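PDB 5YV7: kunitz-type serine protease inhibitor homolog calcicludine from Dendroaspis angusticeps, which blocks L-type calcium channels as a mamba venom toxin and belongs to the Kunitz-type serine protease inhibitor family. Local coordinates for residues A[23-26]-A[31-34]. Residues are numbered along the deposited sequence; the frame is centred on the assembly and turned at random.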
ATOM      1  N   PHE A  23       4.949   0.744  -0.541  1.00 38.35           N
ATOM      2  CA  PHE A  23       4.293  -0.370  -1.197  1.00 38.15           C
ATOM      3  C   PHE A  23       2.800  -0.280  -0.934  1.00 39.17           C
ATOM      4  O   PHE A  23       2.366   0.245   0.100  1.00 37.52           O
ATOM      5  CB  PHE A  23       4.860  -1.701  -0.715  1.00 36.56           C
ATOM      6  CG  PHE A  23       6.275  -1.929  -1.148  1.00 40.19           C
ATOM      7  CD1 PHE A  23       7.336  -1.446  -0.384  1.00 42.40           C
ATOM      8  CD2 PHE A  23       6.548  -2.582  -2.336  1.00 39.36           C
ATOM      9  CE1 PHE A  23       8.648  -1.623  -0.791  1.00 40.73           C
ATOM     10  CE2 PHE A  23       7.862  -2.769  -2.752  1.00 43.86           C
ATOM     11  CZ  PHE A  23       8.915  -2.288  -1.975  1.00 40.49           C
ATOM     12  N   TYR A  24       2.019  -0.739  -1.908  1.00 36.59           N
ATOM     13  CA  TYR A  24       0.584  -0.882  -1.732  1.00 37.81           C
ATOM     14  C   TYR A  24       0.165  -2.226  -2.297  1.00 38.84           C
ATOM     15  O   TYR A  24       0.893  -2.862  -3.065  1.00 41.09           O
ATOM     16  CB  TYR A  24      -0.214   0.245  -2.403  1.00 37.52           C
ATOM     17  CG  TYR A  24      -0.487   0.048  -3.886  1.00 37.56           C
ATOM     18  CD1 TYR A  24       0.518   0.230  -4.832  1.00 37.94           C
ATOM     19  CD2 TYR A  24      -1.752  -0.293  -4.339  1.00 38.09           C
ATOM     20  CE1 TYR A  24       0.265   0.072  -6.185  1.00 36.34           C
ATOM     21  CE2 TYR A  24      -2.012  -0.453  -5.689  1.00 38.21           C
ATOM     22  CZ  TYR A  24      -0.999  -0.269  -6.609  1.00 41.41           C
ATOM     23  OH  TYR A  24      -1.253  -0.430  -7.956  1.00 40.60           O
ATOM     24  N   PHE A  25      -1.019  -2.654  -1.896  1.00 37.09           N
ATOM     25  CA  PHE A  25      -1.586  -3.915  -2.340  1.00 40.31           C
ATOM     26  C   PHE A  25      -2.553  -3.612  -3.475  1.00 40.00           C
ATOM     27  O   PHE A  25      -3.566  -2.938  -3.268  1.00 39.59           O
ATOM     28  CB  PHE A  25      -2.292  -4.623  -1.187  1.00 40.01           C
ATOM     29  CG  PHE A  25      -2.636  -6.038  -1.477  1.00 37.88           C
ATOM     30  CD1 PHE A  25      -1.629  -6.966  -1.740  1.00 38.06           C
ATOM     31  CD2 PHE A  25      -3.959  -6.454  -1.486  1.00 40.28           C
ATOM     32  CE1 PHE A  25      -1.933  -8.296  -2.010  1.00 38.80           C
ATOM     33  CE2 PHE A  25      -4.287  -7.793  -1.760  1.00 41.06           C
ATOM     34  CZ  PHE A  25      -3.267  -8.717  -2.023  1.00 39.51           C
ATOM     35  N   LYS A  26      -2.221  -4.068  -4.676  1.00 40.52           N
ATOM     36  CA  LYS A  26      -3.170  -4.055  -5.784  1.00 40.97           C
ATOM     37  C   LYS A  26      -3.993  -5.325  -5.644  1.00 43.04           C
ATOM     38  O   LYS A  26      -3.585  -6.399  -6.093  1.00 45.49           O
ATOM     39  CB  LYS A  26      -2.447  -3.990  -7.121  1.00 43.51           C
ATOM     40  CG  LYS A  26      -3.371  -3.815  -8.313  1.00 46.16           C
ATOM     41  CD  LYS A  26      -2.581  -3.439  -9.547  1.00 47.08           C
ATOM     42  CE  LYS A  26      -3.470  -3.224 -10.760  1.00 45.80           C
ATOM     43  NZ  LYS A  26      -2.644  -3.256 -12.012  1.00 53.18           N
ATOM     44  N   LYS A  31      -1.068  -8.600  -5.500  1.00 44.51           N
ATOM     45  CA  LYS A  31       0.361  -8.347  -5.370  1.00 44.64           C
ATOM     46  C   LYS A  31       0.628  -7.061  -4.607  1.00 40.76           C
ATOM     47  O   LYS A  31      -0.085  -6.062  -4.753  1.00 40.94           O
ATOM     48  CB  LYS A  31       1.069  -8.266  -6.729  1.00 43.99           C
ATOM     49  CG  LYS A  31       0.907  -9.495  -7.580  1.00 51.76           C
ATOM     50  CD  LYS A  31       2.175  -9.825  -8.353  1.00 58.27           C
ATOM     51  CE  LYS A  31       2.515 -11.305  -8.224  1.00 69.22           C
ATOM     52  NZ  LYS A  31       1.285 -12.151  -8.367  1.00 60.34           N
ATOM     53  N   CYS A  32       1.673  -7.109  -3.797  1.00 38.42           N
ATOM     54  CA  CYS A  32       2.258  -5.913  -3.230  1.00 38.52           C
ATOM     55  C   CYS A  32       3.129  -5.246  -4.289  1.00 39.88           C
ATOM     56  O   CYS A  32       4.026  -5.880  -4.847  1.00 40.08           O
ATOM     57  CB  CYS A  32       3.064  -6.288  -1.995  1.00 40.10           C
ATOM     58  SG  CYS A  32       1.992  -6.814  -0.661  1.00 39.96           S
ATOM     59  N   LEU A  33       2.854  -3.976  -4.582  1.00 38.17           N
ATOM     60  CA  LEU A  33       3.531  -3.241  -5.639  1.00 37.72           C
ATOM     61  C   LEU A  33       4.150  -1.947  -5.102  1.00 37.83           C
ATOM     62  O   LEU A  33       3.595  -1.312  -4.201  1.00 38.18           O
ATOM     63  CB  LEU A  33       2.554  -2.912  -6.777  1.00 38.30           C
ATOM     64  CG  LEU A  33       1.923  -4.092  -7.526  1.00 41.62           C
ATOM     65  CD1 LEU A  33       1.032  -3.584  -8.643  1.00 39.01           C
ATOM     66  CD2 LEU A  33       3.009  -5.027  -8.096  1.00 35.59           C
ATOM     67  N   PRO A  34       5.306  -1.545  -5.623  1.00 40.02           N
ATOM     68  CA  PRO A  34       5.923  -0.292  -5.169  1.00 39.52           C
ATOM     69  C   PRO A  34       5.165   0.926  -5.673  1.00 38.31           C
ATOM     70  O   PRO A  34       4.542   0.900  -6.735  1.00 41.68           O
ATOM     71  CB  PRO A  34       7.330  -0.352  -5.784  1.00 37.90           C
ATOM     72  CG  PRO A  34       7.136  -1.152  -7.030  1.00 38.60           C
ATOM     73  CD  PRO A  34       6.117  -2.215  -6.656  1.00 36.83           C
TER
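Tyr24 and Leu33 pair backbone to backbone: Tyr24 N donates to Leu33 O at 2.8 Å, and Leu33 N returns a nearly straight bond (174°) to Tyr24 O at 2.7 Å. Toward the turn, Lys26 N reaches Lys31 O at 2.9 Å, while the bond back from Lys31 N to Lys26 O is weak. The non-hydrogen-bonded pair Phe25–Cys32 lies between these two pairs, and Phe23–Pro34 beyond Tyr24–Leu33, away from the turn, with CA-H...O contacts from Phe23 CA to Leu33 O and from Cys32 CA to Tyr24 O. The strands belong to the twisted antiparallel hairpin of the Kunitz (BPTI) fold, their segment axes 140° apart. On the face carrying Phe23, Phe25 and Cys32, the hairpin packs against helix 50-58, and the Cys32–Cys53 disulfide ties it there covalently. Cys32 SG sits at the edge of the Phe25 ring, 3.8 Å from Phe25 CD1, a sulfur-aromatic contact. With CG anti to the backbone N (chi1 -167°), that ring leans toward strand 31-37, bringing Phe25 CE1 within 3.6 Å of Lys31 N. The Phe23 side chain crosses Pro34 at a slant, Phe23 CE2 lying 3.9 Å from Pro34 CB. On the other face, Leu33 meets two side chains at different atoms: Tyr24 CE1 lies 3.8 Å from Leu33 CB, and the extended Lys26 chain brings its CB and CD against Leu33 CD1.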